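Local coordinates for protein alpha,alpha-trehalose-phosphate synthase (UDP-forming) (Burkholderia vietnamiensis, PDB 5TVG) that belongs to glycosyltransferase family 20, whose members have the two-domain GT-B fold, and is modelled here with bound uridine-5'-diphosphate and magnesium, at residues 379-382 against 383-387; 194-197 against 198-201; 441-444 against 445-449. All blocks are in the same frame, centred on the assembly; numbering follows the deposited sequence.

Contact 1 (379-382 against 383-387). With MG (magnesium ion), chain O; UDP (uridine-5'-diphosphate), chain I.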
# COMPACT_ATOMS: atom_id res chain seq x y z
N LYS A 379 2.15 33.06 -14.00
CA LYS A 379 2.03 34.35 -14.70
C LYS A 379 0.65 34.95 -14.47
O LYS A 379 0.53 36.16 -14.20
CB LYS A 379 2.29 34.16 -16.20
CG LYS A 379 3.66 33.56 -16.49
CD LYS A 379 4.06 33.65 -17.98
CE LYS A 379 5.55 33.22 -18.17
NZ LYS A 379 5.95 33.48 -19.57
N GLU A 380 -0.39 34.10 -14.49
CA GLU A 380 -1.76 34.55 -14.25
C GLU A 380 -1.89 35.11 -12.86
O GLU A 380 -2.60 36.10 -12.63
CB GLU A 380 -2.76 33.40 -14.45
CG GLU A 380 -2.90 32.93 -15.92
CD GLU A 380 -3.64 31.59 -16.03
OE1 GLU A 380 -3.89 31.15 -17.16
OE2 GLU A 380 -3.93 30.94 -14.99
N TYR A 381 -1.20 34.48 -11.90
CA TYR A 381 -1.26 34.99 -10.54
C TYR A 381 -0.73 36.42 -10.48
O TYR A 381 -1.35 37.29 -9.85
CB TYR A 381 -0.48 34.07 -9.57
CG TYR A 381 -0.56 34.59 -8.15
CD1 TYR A 381 -1.62 34.24 -7.33
CD2 TYR A 381 0.38 35.49 -7.66
CE1 TYR A 381 -1.73 34.75 -6.03
CE2 TYR A 381 0.28 36.00 -6.37
CZ TYR A 381 -0.78 35.64 -5.56
OH TYR A 381 -0.87 36.15 -4.27
N VAL A 382 0.43 36.67 -11.08
CA VAL A 382 0.98 38.03 -11.06
C VAL A 382 0.00 39.00 -11.70
O VAL A 382 -0.32 40.05 -11.12
CB VAL A 382 2.35 38.08 -11.77
CG1 VAL A 382 2.78 39.52 -12.05
CG2 VAL A 382 3.40 37.29 -10.96
N ALA A 383 -0.55 38.63 -12.86
CA ALA A 383 -1.41 39.56 -13.61
C ALA A 383 -2.70 39.90 -12.89
O ALA A 383 -3.29 40.94 -13.17
CB ALA A 383 -1.76 38.99 -14.98
N SER A 384 -3.15 39.04 -11.97
CA SER A 384 -4.42 39.29 -11.30
C SER A 384 -4.29 40.34 -10.22
O SER A 384 -5.32 40.84 -9.74
CB SER A 384 -4.96 38.00 -10.67
OG SER A 384 -5.20 36.99 -11.66
N GLN A 385 -3.07 40.65 -9.79
CA GLN A 385 -2.92 41.41 -8.56
C GLN A 385 -3.28 42.87 -8.75
O GLN A 385 -3.09 43.45 -9.81
CB GLN A 385 -1.48 41.31 -8.00
CG GLN A 385 -1.05 39.89 -7.62
CD GLN A 385 -2.01 39.23 -6.65
OE1 GLN A 385 -2.23 39.71 -5.53
NE2 GLN A 385 -2.64 38.13 -7.10
N ASP A 386 -3.76 43.46 -7.69
CA ASP A 386 -3.92 44.90 -7.63
C ASP A 386 -2.56 45.55 -7.36
O ASP A 386 -1.96 45.29 -6.30
CB ASP A 386 -4.91 45.24 -6.53
CG ASP A 386 -5.18 46.71 -6.42
OD1 ASP A 386 -4.51 47.53 -7.10
OD2 ASP A 386 -6.06 47.05 -5.61
N PRO A 387 -2.05 46.41 -8.26
CA PRO A 387 -0.74 47.04 -8.04
C PRO A 387 -0.67 47.92 -6.82
O PRO A 387 0.43 48.24 -6.37
CB PRO A 387 -0.51 47.86 -9.32
CG PRO A 387 -1.87 48.03 -9.90
CD PRO A 387 -2.64 46.79 -9.56
MG MG O . -3.77 39.79 -3.95
N1 UDP I . -6.98 26.24 -15.19
C2 UDP I . -8.32 26.59 -15.17
N3 UDP I . -9.07 25.95 -14.22
C4 UDP I . -8.64 25.01 -13.31
C5 UDP I . -7.23 24.69 -13.39
C6 UDP I . -6.47 25.30 -14.32
O2 UDP I . -8.80 27.42 -15.92
O4 UDP I . -9.46 24.50 -12.51
C1' UDP I . -6.12 26.90 -16.20
C2' UDP I . -5.14 27.96 -15.69
O2' UDP I . -5.80 29.21 -15.71
C3' UDP I . -4.08 27.93 -16.78
C4' UDP I . -4.04 26.45 -17.16
O4' UDP I . -5.35 25.92 -16.85
O3' UDP I . -4.32 28.78 -17.89
C5' UDP I . -3.03 25.68 -16.35
O5' UDP I . -1.87 25.68 -17.18
PA UDP I . -0.44 25.64 -16.56
O1A UDP I . 0.49 26.06 -17.65
O2A UDP I . -0.37 26.41 -15.25
O3A UDP I . -0.19 24.10 -16.22
PB UDP I . -0.78 22.85 -17.00
O1B UDP I . -0.76 23.27 -18.47
O2B UDP I . 0.33 21.81 -16.91
O3B UDP I . -2.10 22.41 -16.45
O HOH W 1 -2.79 41.32 -2.15
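Ala383 closes a regular helical turn onto Lys379, its backbone N lying 3.0 Å from Lys379 O, and its CB rests near the same carbonyl. At Ser384 the side chain folds back along the helix: OG sits beside its own backbone N (chi1 -61°) and gives a hydrogen bond of 2.9 Å to Glu380 O, a carbonyl that the Ser384 N-H reaches only weakly. Glu380 itself faces the nucleotide. Its extended chain carries the carboxylate to the ribose of uridine-5'-diphosphate, where Glu380 OE1 takes the hydroxyl O3' at 2.5 Å and Glu380 OE2 takes O2' at 2.6 Å, while Arg352 forms a salt bridge to OE1. Helix 376-384, to which Lys379 through Ser384 belong, is the crossover helix of the beta-alpha-beta unit between strands 364-367 and 392-396, in the parallel-sheet domain of the GT-B fold. Gln385 follows, bent at chi2 (-54°), which turns its amide back over Tyr381. Gln385 NE2 donates to Tyr381 O at 3.2 Å, from the face of that carbonyl opposite to Ser384 N, and also bonds Phe359 O. Gln385 NE2 lies, too, over one face of the Tyr381 ring, off toward the rim and 3.5 Å from CZ, with ring and amide planes only 17° apart. With NE2 so held, Gln385 OE1 is presented to magnesium at 2.2 Å, alongside Arg360 O, Ser362 O and a water.

Contact 2 (194-197 against 198-201)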
# COMPACT_ATOMS: atom_id res chain seq x y z
N PHE A 194 10.75 25.19 -28.37
CA PHE A 194 10.71 24.76 -26.97
C PHE A 194 10.34 25.94 -26.10
O PHE A 194 10.32 27.09 -26.55
CB PHE A 194 12.06 24.15 -26.54
CG PHE A 194 12.46 22.98 -27.38
CD1 PHE A 194 13.08 23.18 -28.63
CD2 PHE A 194 12.18 21.69 -26.96
CE1 PHE A 194 13.42 22.10 -29.45
CE2 PHE A 194 12.52 20.58 -27.74
CZ PHE A 194 13.14 20.79 -29.01
N GLN A 195 10.00 25.64 -24.83
CA GLN A 195 9.61 26.69 -23.89
C GLN A 195 10.81 27.56 -23.50
O GLN A 195 10.70 28.79 -23.48
CB GLN A 195 8.96 26.09 -22.64
CG GLN A 195 7.52 25.51 -22.86
CD GLN A 195 6.43 26.59 -22.82
OE1 GLN A 195 6.70 27.78 -23.03
NE2 GLN A 195 5.19 26.17 -22.54
N THR A 196 11.95 26.96 -23.17
CA THR A 196 13.07 27.68 -22.58
C THR A 196 14.35 27.31 -23.30
O THR A 196 14.42 26.30 -24.01
CB THR A 196 13.26 27.37 -21.07
OG1 THR A 196 13.70 26.01 -20.92
CG2 THR A 196 11.98 27.53 -20.30
N ASP A 197 15.39 28.12 -23.04
CA ASP A 197 16.73 27.83 -23.54
C ASP A 197 17.25 26.50 -23.02
O ASP A 197 17.92 25.75 -23.75
CB ASP A 197 17.70 28.95 -23.13
CG ASP A 197 17.51 30.21 -23.92
OD1 ASP A 197 17.21 30.12 -25.15
OD2 ASP A 197 17.70 31.30 -23.34
N ALA A 198 17.01 26.21 -21.74
CA ALA A 198 17.43 24.91 -21.22
C ALA A 198 16.80 23.77 -22.02
O ALA A 198 17.48 22.78 -22.36
CB ALA A 198 17.08 24.80 -19.73
N ASP A 199 15.52 23.90 -22.38
CA ASP A 199 14.87 22.85 -23.17
C ASP A 199 15.53 22.67 -24.54
O ASP A 199 15.74 21.54 -25.00
CB ASP A 199 13.40 23.18 -23.38
CG ASP A 199 12.62 23.26 -22.10
OD1 ASP A 199 12.63 22.28 -21.32
OD2 ASP A 199 12.02 24.34 -21.86
N LYS A 200 15.78 23.78 -25.26
CA LYS A 200 16.33 23.61 -26.61
C LYS A 200 17.77 23.11 -26.54
O LYS A 200 18.20 22.34 -27.41
CB LYS A 200 16.18 24.89 -27.42
CG LYS A 200 17.09 26.02 -27.10
CD LYS A 200 17.00 27.01 -28.25
CE LYS A 200 17.63 28.35 -27.91
NZ LYS A 200 19.07 28.36 -28.19
N ARG A 201 18.50 23.51 -25.51
CA ARG A 201 19.85 23.00 -25.31
C ARG A 201 19.86 21.50 -25.02
O ARG A 201 20.74 20.77 -25.49
CB ARG A 201 20.50 23.75 -24.16
CG ARG A 201 22.01 23.67 -24.15
CD ARG A 201 22.56 24.68 -23.17
NE ARG A 201 23.98 24.91 -23.38
CZ ARG A 201 24.70 25.87 -22.80
NH1 ARG A 201 24.12 26.71 -21.95
NH2 ARG A 201 25.99 25.98 -23.07
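Thr196 and Asp199 form a capping box at the start of helix 197-209, just after strand 191-194. Three hydrogen bonds tie the two residues together: Asp199 N donates to Thr196 OG1 at 3.1 Å, Thr196 N reaches Asp199 OD2 weakly at 2.9 Å, and Thr196 OG1 gives its own proton to OD2 at 2.5 Å, meeting it from well above the carboxylate plane. Thr196 OG1 stands between its backbone N and carbonyl carbon (chi1 68°), where it can accept from the helix N-H and donate to the carboxylate at once. The other carboxylate oxygen, OD1, takes the N-H of Phe167. Ordinary helical bonds follow, from Lys200 N to Thr196 O and from Arg201 N to Asp197 O. Nonpolar packing comes from Phe194, whose CB meets Asp199 CB and whose ring face receives Lys200 CA in a CH-pi contact, 4.2 Å from CA to the ring centroid and 27° off the normal. Phe203 meets the same ring, and Val230 of strand 226-232 touches the Phe194 side chain. Charge pairing is looser: the Asp197 and Lys200 side chains extend alongside each other in a long salt bridge, OD1 to NZ 4.0 Å, and Lys200 CE, at 3.3 Å, is nearer to that OD1 than the ammonium nitrogen is.

Contact 3 (441-444 against 445-449)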
# COMPACT_ATOMS: atom_id res chain seq x y z
N ASN A 441 7.88 41.75 -12.26
CA ASN A 441 7.25 40.63 -12.94
C ASN A 441 6.21 41.10 -13.97
O ASN A 441 6.11 40.54 -15.07
CB ASN A 441 6.59 39.69 -11.92
CG ASN A 441 7.59 38.84 -11.17
OD1 ASN A 441 8.73 38.67 -11.61
ND2 ASN A 441 7.16 38.28 -10.02
N LEU A 442 5.43 42.13 -13.63
CA LEU A 442 4.39 42.59 -14.54
C LEU A 442 4.99 43.12 -15.85
O LEU A 442 4.46 42.85 -16.93
CB LEU A 442 3.53 43.65 -13.85
CG LEU A 442 2.47 44.27 -14.78
CD1 LEU A 442 1.54 43.21 -15.39
CD2 LEU A 442 1.69 45.33 -14.04
N ALA A 443 6.08 43.89 -15.76
CA ALA A 443 6.77 44.36 -16.96
C ALA A 443 7.29 43.20 -17.78
O ALA A 443 7.36 43.28 -19.01
CB ALA A 443 7.92 45.34 -16.60
N GLN A 444 7.74 42.13 -17.12
CA GLN A 444 8.13 40.95 -17.90
C GLN A 444 6.94 40.39 -18.65
O GLN A 444 7.04 40.05 -19.84
CB GLN A 444 8.75 39.87 -17.02
CG GLN A 444 10.13 40.25 -16.52
CD GLN A 444 11.18 40.11 -17.60
OE1 GLN A 444 11.30 40.97 -18.47
NE2 GLN A 444 11.94 39.02 -17.56
N LEU A 445 5.79 40.29 -17.98
CA LEU A 445 4.61 39.73 -18.63
C LEU A 445 4.20 40.58 -19.83
O LEU A 445 3.86 40.04 -20.88
CB LEU A 445 3.46 39.64 -17.63
CG LEU A 445 3.63 38.70 -16.42
CD1 LEU A 445 2.36 38.71 -15.57
CD2 LEU A 445 3.97 37.29 -16.88
N ARG A 446 4.28 41.91 -19.70
CA ARG A 446 3.87 42.79 -20.79
C ARG A 446 4.86 42.79 -21.94
O ARG A 446 4.47 43.00 -23.09
CB ARG A 446 3.69 44.21 -20.28
CG ARG A 446 2.39 44.42 -19.56
CD ARG A 446 2.42 45.74 -18.83
NE ARG A 446 1.12 46.06 -18.28
CZ ARG A 446 0.93 46.96 -17.31
NH1 ARG A 446 1.98 47.60 -16.81
NH2 ARG A 446 -0.29 47.21 -16.86
N ASN A 447 6.13 42.54 -21.65
CA ASN A 447 7.09 42.56 -22.74
C ASN A 447 7.28 41.20 -23.40
O ASN A 447 7.92 41.13 -24.45
CB ASN A 447 8.40 43.16 -22.21
CG ASN A 447 8.22 44.62 -21.77
OD1 ASN A 447 8.43 44.99 -20.61
ND2 ASN A 447 7.77 45.45 -22.70
N ASN A 448 6.68 40.13 -22.87
CA ASN A 448 6.60 38.83 -23.54
C ASN A 448 5.17 38.29 -23.40
O ASN A 448 4.94 37.20 -22.87
CB ASN A 448 7.57 37.76 -23.00
CG ASN A 448 7.35 36.38 -23.71
OD1 ASN A 448 7.06 36.33 -24.96
ND2 ASN A 448 7.38 35.29 -22.92
N ASP A 449 4.19 39.03 -23.89
CA ASP A 449 2.83 38.57 -23.72
C ASP A 449 2.56 37.48 -24.76
O ASP A 449 3.44 37.12 -25.55
CB ASP A 449 1.88 39.76 -23.75
CG ASP A 449 1.63 40.30 -25.14
OD1 ASP A 449 2.11 39.72 -26.14
OD2 ASP A 449 1.00 41.37 -25.22
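Leu442 carries its CG anti to the backbone N (chi1 176°), while Arg446 sends its own CG beside its backbone N (chi1 -79°) and then runs extended to NE; together these torsions lay the guanidinium across the leucine one turn earlier. Leu442 CD2 sits over one face of that group, toward its rim and 3.6 Å from Arg446 NH1, so a methyl packs against the flat side of the guanidinium. Asp240 takes NH2 in a salt bridge, which helps to fix how the group is turned. Beneath the side chains the helix closes regularly: Leu445 N bonds Asn441 O and Arg446 N bonds Leu442 O, both at 2.9 Å, and Asn447 N reaches Ala443 O at 3.0 Å. The last turn is slacker, since the bonds to Gln444 O from Asn447 N (3.2 Å) and Asn448 N (3.1 Å) are both weak. Asn448 leaves helical geometry and ties its ND2 to Glu404 OE2 and Pro234 O. The end of helix 431-447 packs on two others: Asn441 and Leu445 face helix 376-384, whereas Leu442 and Arg446, with Leu445, meet Pro239 at the start of helix 239-248.

Contacts 1 and 3 pack directly, their centres 11 Å apart: Leu445 CD1 lies 3.4 Å from Lys379 O and 3.6 Å from Val382 CG1, so the helix that carries Glu380, which binds uridine-5'-diphosphate, is backed by the end of helix 431-447. Contact 3 stays off both sites itself, the Leu445 side chain being about 12 Å from the nucleotide and that of Asn441 about 13 Å from magnesium. Contact 2 lies at the end of a strand of the mixed sheet, in the other half of the GT-B fold; its centre is 25 Å from that of contact 1 and 19 Å from that of contact 3, yet its Gln195 side chain comes to about 7 Å from the nucleotide.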